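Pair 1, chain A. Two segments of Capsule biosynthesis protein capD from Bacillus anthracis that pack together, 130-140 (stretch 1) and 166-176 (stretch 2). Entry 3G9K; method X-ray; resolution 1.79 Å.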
# COMPACT_ATOMS: atom_id res chain seq x y z
N TYR A 130 7.76 18.75 -8.57
CA TYR A 130 7.17 17.89 -9.61
C TYR A 130 5.79 18.34 -10.03
O TYR A 130 5.47 18.27 -11.21
CB TYR A 130 7.13 16.41 -9.18
CG TYR A 130 8.49 15.74 -9.05
CD1 TYR A 130 9.38 15.69 -10.13
CD2 TYR A 130 8.87 15.12 -7.87
CE1 TYR A 130 10.62 15.07 -10.01
CE2 TYR A 130 10.08 14.51 -7.75
CZ TYR A 130 10.97 14.49 -8.82
OH TYR A 130 12.20 13.87 -8.68
N ALA A 131 5.00 18.88 -9.10
CA ALA A 131 3.69 19.48 -9.45
C ALA A 131 3.89 20.71 -10.36
O ALA A 131 3.28 20.82 -11.40
CB ALA A 131 2.91 19.86 -8.20
N GLU A 132 4.80 21.59 -9.96
CA GLU A 132 4.94 22.90 -10.58
C GLU A 132 5.77 22.83 -11.84
O GLU A 132 5.39 23.43 -12.85
CB GLU A 132 5.62 23.89 -9.64
CG GLU A 132 5.60 25.30 -10.16
CD GLU A 132 4.59 26.17 -9.43
OE1 GLU A 132 4.82 26.43 -8.22
OE2 GLU A 132 3.57 26.60 -10.06
N LYS A 133 6.90 22.12 -11.76
CA LYS A 133 7.82 21.99 -12.89
C LYS A 133 7.47 20.83 -13.81
O LYS A 133 7.81 20.86 -14.98
CB LYS A 133 9.26 21.87 -12.40
CG LYS A 133 9.71 22.94 -11.42
CD LYS A 133 9.76 24.30 -12.03
CE LYS A 133 10.37 25.33 -11.07
NZ LYS A 133 11.85 25.11 -10.84
N GLY A 134 6.86 19.78 -13.27
CA GLY A 134 6.42 18.66 -14.08
C GLY A 134 7.28 17.43 -13.88
O GLY A 134 8.29 17.47 -13.19
N PHE A 135 6.82 16.32 -14.46
CA PHE A 135 7.59 15.07 -14.49
C PHE A 135 7.20 14.30 -15.75
O PHE A 135 6.15 14.53 -16.33
CB PHE A 135 7.29 14.21 -13.26
CG PHE A 135 5.94 13.61 -13.27
CD1 PHE A 135 5.76 12.27 -13.65
CD2 PHE A 135 4.84 14.35 -12.92
CE1 PHE A 135 4.50 11.71 -13.68
CE2 PHE A 135 3.58 13.79 -12.94
CZ PHE A 135 3.41 12.47 -13.36
N LYS A 136 8.07 13.40 -16.20
CA LYS A 136 7.83 12.65 -17.43
C LYS A 136 6.87 11.53 -17.16
O LYS A 136 7.12 10.68 -16.29
CB LYS A 136 9.14 12.08 -17.99
CG LYS A 136 9.82 13.04 -19.00
CD LYS A 136 10.96 12.32 -19.78
CE LYS A 136 10.44 11.24 -20.77
NZ LYS A 136 11.47 10.27 -21.29
N VAL A 137 5.75 11.50 -17.88
CA VAL A 137 4.78 10.44 -17.64
C VAL A 137 5.35 9.13 -18.19
O VAL A 137 6.16 9.14 -19.13
CB VAL A 137 3.32 10.78 -18.14
CG1 VAL A 137 3.06 12.29 -18.14
CG2 VAL A 137 3.02 10.20 -19.46
N ASP A 138 4.99 8.03 -17.55
CA ASP A 138 5.41 6.70 -17.98
C ASP A 138 4.27 5.94 -18.64
O ASP A 138 3.12 6.40 -18.68
CB ASP A 138 5.98 5.89 -16.79
CG ASP A 138 4.99 5.71 -15.65
OD1 ASP A 138 3.85 6.17 -15.71
OD2 ASP A 138 5.39 5.11 -14.64
N ASP A 139 4.60 4.75 -19.14
CA ASP A 139 3.63 3.88 -19.79
C ASP A 139 2.46 3.49 -18.90
O ASP A 139 1.35 3.31 -19.38
CB ASP A 139 4.33 2.64 -20.35
CG ASP A 139 5.33 2.98 -21.45
OD1 ASP A 139 4.90 3.38 -22.56
OD2 ASP A 139 6.56 2.87 -21.20
N SER A 140 2.71 3.34 -17.60
CA SER A 140 1.66 2.89 -16.70
C SER A 140 0.59 3.98 -16.39
O SER A 140 -0.59 3.68 -16.23
CB SER A 140 2.28 2.44 -15.40
OG SER A 140 3.12 3.48 -14.91
N PRO A 166 -5.32 10.17 -23.67
CA PRO A 166 -4.40 10.06 -22.52
C PRO A 166 -3.03 10.62 -22.81
O PRO A 166 -2.47 10.29 -23.86
CB PRO A 166 -4.26 8.56 -22.29
CG PRO A 166 -5.44 7.94 -22.96
CD PRO A 166 -5.95 8.88 -24.01
N ILE A 167 -2.47 11.43 -21.90
CA ILE A 167 -1.14 12.00 -22.08
C ILE A 167 -0.16 10.86 -22.32
O ILE A 167 -0.24 9.81 -21.68
CB ILE A 167 -0.71 12.93 -20.88
CG1 ILE A 167 0.63 13.62 -21.18
CG2 ILE A 167 -0.64 12.14 -19.57
CD1 ILE A 167 1.01 14.75 -20.20
N GLU A 168 0.73 11.06 -23.30
CA GLU A 168 1.56 9.96 -23.83
C GLU A 168 2.82 9.79 -23.00
O GLU A 168 3.36 10.74 -22.46
CB GLU A 168 1.94 10.22 -25.31
CG GLU A 168 0.73 10.37 -26.20
CD GLU A 168 1.06 10.47 -27.67
OE1 GLU A 168 1.78 11.42 -28.09
OE2 GLU A 168 0.57 9.59 -28.42
N THR A 169 3.27 8.54 -22.90
CA THR A 169 4.54 8.22 -22.29
C THR A 169 5.59 9.15 -22.82
O THR A 169 5.61 9.49 -24.01
CB THR A 169 4.94 6.78 -22.60
OG1 THR A 169 3.97 5.91 -22.02
CG2 THR A 169 6.33 6.47 -22.04
N GLY A 170 6.44 9.62 -21.92
CA GLY A 170 7.51 10.51 -22.29
C GLY A 170 7.18 11.97 -22.17
O GLY A 170 8.08 12.80 -22.08
N GLU A 171 5.89 12.30 -22.15
CA GLU A 171 5.44 13.70 -22.13
C GLU A 171 5.58 14.25 -20.72
O GLU A 171 5.52 13.49 -19.76
CB GLU A 171 3.98 13.82 -22.60
CG GLU A 171 3.77 13.48 -24.07
CD GLU A 171 4.27 14.58 -24.98
OE1 GLU A 171 3.66 15.67 -24.98
OE2 GLU A 171 5.27 14.36 -25.71
N THR A 172 5.79 15.56 -20.60
CA THR A 172 5.87 16.21 -19.29
C THR A 172 4.48 16.62 -18.82
O THR A 172 3.77 17.36 -19.50
CB THR A 172 6.78 17.43 -19.32
OG1 THR A 172 8.11 17.02 -19.65
CG2 THR A 172 6.79 18.16 -17.97
N LEU A 173 4.07 16.08 -17.67
CA LEU A 173 2.81 16.50 -17.05
C LEU A 173 3.08 17.50 -15.96
O LEU A 173 3.78 17.17 -14.98
CB LEU A 173 2.11 15.28 -16.46
CG LEU A 173 0.85 15.53 -15.63
CD1 LEU A 173 -0.23 16.26 -16.46
CD2 LEU A 173 0.39 14.20 -15.08
N ILE A 174 2.50 18.70 -16.12
CA ILE A 174 2.58 19.82 -15.20
C ILE A 174 1.21 19.96 -14.51
O ILE A 174 0.17 19.85 -15.17
CB ILE A 174 2.90 21.17 -15.90
CG1 ILE A 174 4.35 21.16 -16.47
CG2 ILE A 174 2.72 22.30 -14.91
CD1 ILE A 174 4.72 22.34 -17.53
N GLN A 175 1.23 20.10 -13.19
CA GLN A 175 0.01 20.13 -12.33
C GLN A 175 -0.04 21.40 -11.46
O GLN A 175 0.17 21.36 -10.23
CB GLN A 175 -0.09 18.85 -11.46
CG GLN A 175 -0.33 17.56 -12.25
CD GLN A 175 -0.37 16.33 -11.40
OE1 GLN A 175 -1.43 15.86 -10.99
NE2 GLN A 175 0.81 15.78 -11.13
N THR A 176 -0.34 22.52 -12.12
CA THR A 176 -0.39 23.83 -11.51
C THR A 176 -1.38 24.01 -10.36
O THR A 176 -1.00 24.54 -9.33
CB THR A 176 -0.65 24.88 -12.57
OG1 THR A 176 0.43 24.81 -13.51
CG2 THR A 176 -0.73 26.27 -11.95
O HOH W 1 3.12 17.19 -12.19
O HOH W 2 0.68 26.67 -9.04
O HOH W 3 2.90 25.27 -12.69

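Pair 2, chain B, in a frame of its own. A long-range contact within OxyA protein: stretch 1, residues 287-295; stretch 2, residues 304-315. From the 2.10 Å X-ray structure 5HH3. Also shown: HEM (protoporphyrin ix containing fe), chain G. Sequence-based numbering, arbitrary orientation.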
# COMPACT_ATOMS: atom_id res chain seq x y z
N LYS B 287 15.29 -5.85 -2.01
CA LYS B 287 14.40 -6.94 -1.59
C LYS B 287 13.56 -7.49 -2.75
O LYS B 287 13.40 -6.82 -3.76
CB LYS B 287 13.49 -6.48 -0.46
CG LYS B 287 12.74 -5.22 -0.77
CD LYS B 287 11.88 -4.80 0.39
CE LYS B 287 11.29 -3.43 0.14
NZ LYS B 287 10.29 -3.49 -0.97
N THR B 288 13.06 -8.71 -2.59
CA THR B 288 12.21 -9.36 -3.58
C THR B 288 10.78 -8.94 -3.31
O THR B 288 10.47 -8.43 -2.23
CB THR B 288 12.27 -10.90 -3.45
OG1 THR B 288 12.07 -11.27 -2.09
CG2 THR B 288 13.59 -11.45 -3.92
N HIS B 289 9.90 -9.18 -4.28
CA HIS B 289 8.47 -9.03 -4.05
C HIS B 289 8.05 -10.05 -2.96
O HIS B 289 8.52 -11.20 -2.99
CB HIS B 289 7.66 -9.31 -5.32
CG HIS B 289 7.91 -8.34 -6.42
ND1 HIS B 289 7.26 -7.12 -6.49
CD2 HIS B 289 8.76 -8.38 -7.48
CE1 HIS B 289 7.68 -6.46 -7.56
NE2 HIS B 289 8.58 -7.21 -8.18
N PRO B 290 7.16 -9.65 -2.04
CA PRO B 290 6.69 -10.61 -1.07
C PRO B 290 5.94 -11.80 -1.67
O PRO B 290 5.17 -11.63 -2.62
CB PRO B 290 5.79 -9.82 -0.14
CG PRO B 290 5.76 -8.42 -0.64
CD PRO B 290 6.44 -8.37 -1.96
N ARG B 291 6.23 -12.98 -1.12
CA ARG B 291 5.64 -14.23 -1.52
C ARG B 291 4.62 -14.67 -0.45
O ARG B 291 4.88 -14.47 0.74
CB ARG B 291 6.71 -15.33 -1.61
CG ARG B 291 7.96 -15.08 -2.46
CD ARG B 291 7.64 -14.98 -3.90
NE ARG B 291 8.77 -15.19 -4.82
CZ ARG B 291 9.47 -14.23 -5.44
NH1 ARG B 291 9.27 -12.96 -5.14
NH2 ARG B 291 10.42 -14.57 -6.32
N VAL B 292 3.51 -15.29 -0.85
CA VAL B 292 2.56 -15.87 0.10
C VAL B 292 2.85 -17.36 0.23
O VAL B 292 3.00 -18.03 -0.78
CB VAL B 292 1.09 -15.73 -0.36
CG1 VAL B 292 0.13 -16.22 0.73
CG2 VAL B 292 0.77 -14.29 -0.70
N ALA B 293 2.90 -17.87 1.47
CA ALA B 293 2.99 -19.32 1.72
C ALA B 293 1.69 -20.02 1.35
O ALA B 293 0.61 -19.64 1.81
CB ALA B 293 3.36 -19.60 3.17
N THR B 294 1.80 -21.03 0.50
CA THR B 294 0.69 -21.89 0.15
C THR B 294 0.71 -23.24 0.90
O THR B 294 -0.20 -24.04 0.75
CB THR B 294 0.62 -22.12 -1.37
OG1 THR B 294 1.83 -22.70 -1.83
CG2 THR B 294 0.38 -20.81 -2.08
N ASP B 295 1.76 -23.50 1.67
CA ASP B 295 1.74 -24.60 2.64
C ASP B 295 2.52 -24.11 3.89
O ASP B 295 3.21 -23.11 3.83
CB ASP B 295 2.37 -25.85 2.03
CG ASP B 295 2.01 -27.13 2.79
OD1 ASP B 295 1.35 -27.08 3.87
OD2 ASP B 295 2.41 -28.22 2.29
N ILE B 304 6.35 -20.99 9.40
CA ILE B 304 5.58 -20.15 8.48
C ILE B 304 4.28 -20.86 8.14
O ILE B 304 4.32 -21.94 7.57
CB ILE B 304 6.37 -19.84 7.21
CG1 ILE B 304 7.66 -19.08 7.57
CG2 ILE B 304 5.53 -19.03 6.21
CD1 ILE B 304 8.71 -19.16 6.48
N LYS B 305 3.15 -20.29 8.52
CA LYS B 305 1.85 -20.90 8.22
C LYS B 305 1.38 -20.53 6.83
O LYS B 305 1.63 -19.43 6.37
CB LYS B 305 0.80 -20.48 9.21
CG LYS B 305 1.00 -21.05 10.61
CD LYS B 305 0.78 -22.56 10.69
CE LYS B 305 -0.69 -22.95 10.49
NZ LYS B 305 -0.84 -24.40 10.75
N ALA B 306 0.63 -21.43 6.19
CA ALA B 306 0.05 -21.10 4.89
C ALA B 306 -0.75 -19.79 5.05
O ALA B 306 -1.51 -19.64 6.01
CB ALA B 306 -0.83 -22.24 4.40
N GLY B 307 -0.54 -18.84 4.13
CA GLY B 307 -1.19 -17.52 4.18
C GLY B 307 -0.30 -16.43 4.74
O GLY B 307 -0.50 -15.27 4.44
N ASP B 308 0.70 -16.81 5.54
CA ASP B 308 1.77 -15.88 5.90
C ASP B 308 2.56 -15.43 4.65
O ASP B 308 2.58 -16.10 3.59
CB ASP B 308 2.76 -16.53 6.86
CG ASP B 308 2.21 -16.76 8.24
OD1 ASP B 308 1.08 -16.34 8.58
OD2 ASP B 308 2.99 -17.31 9.04
N THR B 309 3.18 -14.26 4.76
CA THR B 309 4.02 -13.79 3.67
C THR B 309 5.46 -13.72 4.11
O THR B 309 5.75 -13.55 5.29
CB THR B 309 3.57 -12.41 3.14
OG1 THR B 309 3.80 -11.41 4.13
CG2 THR B 309 2.11 -12.43 2.78
N VAL B 310 6.36 -13.81 3.14
CA VAL B 310 7.79 -13.66 3.38
C VAL B 310 8.41 -12.71 2.34
O VAL B 310 8.26 -12.93 1.13
CB VAL B 310 8.52 -15.00 3.28
CG1 VAL B 310 10.03 -14.81 3.48
CG2 VAL B 310 7.93 -16.01 4.28
N THR B 311 9.12 -11.70 2.82
CA THR B 311 9.87 -10.78 1.98
C THR B 311 11.33 -11.08 2.21
O THR B 311 11.76 -11.19 3.38
CB THR B 311 9.55 -9.34 2.39
OG1 THR B 311 8.14 -9.11 2.27
CG2 THR B 311 10.34 -8.32 1.55
N CYS B 312 12.09 -11.26 1.14
CA CYS B 312 13.51 -11.61 1.26
C CYS B 312 14.39 -10.37 1.11
O CYS B 312 14.24 -9.62 0.14
CB CYS B 312 13.90 -12.66 0.24
SG CYS B 312 13.00 -14.21 0.40
N SER B 313 15.29 -10.16 2.09
CA SER B 313 16.25 -9.07 2.07
C SER B 313 17.56 -9.52 1.37
O SER B 313 18.48 -10.11 1.98
CB SER B 313 16.54 -8.57 3.48
OG SER B 313 17.42 -7.47 3.46
N LEU B 314 17.63 -9.18 0.09
CA LEU B 314 18.82 -9.37 -0.72
C LEU B 314 19.97 -8.52 -0.19
O LEU B 314 21.11 -8.97 -0.20
CB LEU B 314 18.54 -9.06 -2.19
CG LEU B 314 17.37 -9.76 -2.87
CD1 LEU B 314 17.28 -9.38 -4.35
CD2 LEU B 314 17.49 -11.26 -2.71
N LEU B 315 19.67 -7.32 0.28
CA LEU B 315 20.67 -6.48 0.94
C LEU B 315 21.28 -7.22 2.16
O LEU B 315 22.51 -7.35 2.25
CB LEU B 315 20.06 -5.14 1.36
CG LEU B 315 20.98 -4.11 2.05
CD1 LEU B 315 22.11 -3.74 1.16
CD2 LEU B 315 20.21 -2.87 2.43
CHA HEM G . 13.38 -10.10 -11.80
CHB HEM G . 14.13 -8.05 -16.14
CHC HEM G . 17.92 -5.61 -14.30
CHD HEM G . 17.19 -7.72 -10.03
C1A HEM G . 13.25 -9.72 -13.12
C2A HEM G . 12.18 -10.13 -13.96
C3A HEM G . 12.39 -9.56 -15.18
C4A HEM G . 13.59 -8.80 -15.10
CMA HEM G . 11.51 -9.69 -16.40
CAA HEM G . 11.03 -11.03 -13.57
CBA HEM G . 11.44 -12.48 -13.81
CGA HEM G . 10.38 -13.51 -13.43
O1A HEM G . 9.48 -13.26 -12.59
O2A HEM G . 10.42 -14.66 -13.94
C1B HEM G . 15.23 -7.18 -16.02
C2B HEM G . 15.74 -6.37 -17.09
C3B HEM G . 16.82 -5.67 -16.59
C4B HEM G . 16.93 -6.10 -15.17
CMB HEM G . 15.21 -6.30 -18.51
CAB HEM G . 17.75 -4.72 -17.23
CBB HEM G . 17.84 -4.42 -18.53
C1C HEM G . 18.07 -5.94 -12.96
C2C HEM G . 19.06 -5.43 -12.09
C3C HEM G . 18.84 -6.04 -10.85
C4C HEM G . 17.72 -6.92 -11.00
CMC HEM G . 20.12 -4.41 -12.45
CAC HEM G . 19.59 -5.89 -9.57
CBC HEM G . 20.69 -5.16 -9.37
C1D HEM G . 16.07 -8.53 -10.22
C2D HEM G . 15.52 -9.32 -9.09
C3D HEM G . 14.46 -9.99 -9.58
C4D HEM G . 14.38 -9.58 -11.00
CMD HEM G . 15.99 -9.42 -7.66
CAD HEM G . 13.57 -10.94 -8.78
CBD HEM G . 12.45 -10.25 -7.99
CGD HEM G . 11.61 -11.28 -7.22
O1D HEM G . 10.62 -10.96 -6.54
O2D HEM G . 11.87 -12.49 -7.21
NA HEM G . 14.12 -8.92 -13.84
NB HEM G . 15.99 -7.00 -14.93
NC HEM G . 17.30 -6.86 -12.30
ND HEM G . 15.37 -8.74 -11.35
FE HEM G . 15.67 -7.92 -13.07
O HOH W 4 9.97 -12.54 -1.05
O HOH W 5 14.24 -6.46 -12.59

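What backbone geometry do the two contacts share? In each, a short antiparallel ladder leads into a type II turn, and 14 central residues superpose with an RMSD of 1.0 Å. A:Phe135 and A:Leu173 form the hydrogen-bonded pair in pair 1, with A:Leu173 N to A:Phe135 O at 2.9 Å and A:Phe135 N to A:Leu173 O at 3.2 Å. Their counterparts B:Arg291 and B:Val310 repeat it in pair 2: B:Val310 N lies 2.9 Å from B:Arg291 O, and B:Arg291 N lies 3.0 Å from B:Val310 O.

How is the turn tied to the facing stretch? A:Val137 and its match B:Ala293 each use both backbone polar groups. A:Val137 N donates to A:Glu171 O at 2.7 Å, while A:Gly170 N donates to A:Val137 O at 2.8 Å. In pair 2, B:Ala293 N reaches B:Asp308 O at 2.8 Å and B:Gly307 N reaches B:Ala293 O at 2.7 Å. The matched glycines have positive phi, where a CB would be jammed against the preceding carbonyl oxygen.

How do different side chains fill the space beside the turn? A:Val137 CG1 lies 3.8 Å from A:Ile167 CD1 and 3.6 Å from A:Leu173 CB, while its CG2 lies 3.1 Å from A:Glu168 O. The smaller B:Ala293 points its CB toward the other stretch, 3.8 Å from B:Ile304 CG2. At another matched position, A:Thr169 with B:Ala306, A:Thr169 OG1 donates to A:Asp139 OD1 at 2.7 Å; B:Ala306 has no hydroxyl, and its CB instead rests 3.9 Å from B:Asp295 C.

What happens where the strands lead away from the turn? A:Gly134 leaves its helix with positive phi and brings its CA within 3.2 Å of A:Leu173 O; an ideal CB there would clash with A:Thr172 CG2, at 2.6 Å. Its match, B:Pro290, carries a ring, and its CB packs 3.4 Å from B:Thr311 OG1. Water joins the stretches in both: water 1 donates to A:Tyr130 O and A:Leu173 O, and water 4 to B:His289 O and B:Val310 O.

How do A:Phe135 and B:Arg291 use one shared position differently? A:Phe135 turns its ring back to the partner stretch, placing CE2 3.9 Å from A:Leu173 CD2, an apolar contact. The end of B:Arg291 leads away to the heme, where its NH1 donates to HEM O1D at 2.8 Å and its NH2 to HEM O2D at 2.7 Å. The same backbone thus supports packing within the contact in pair 1 and ligand binding in pair 2.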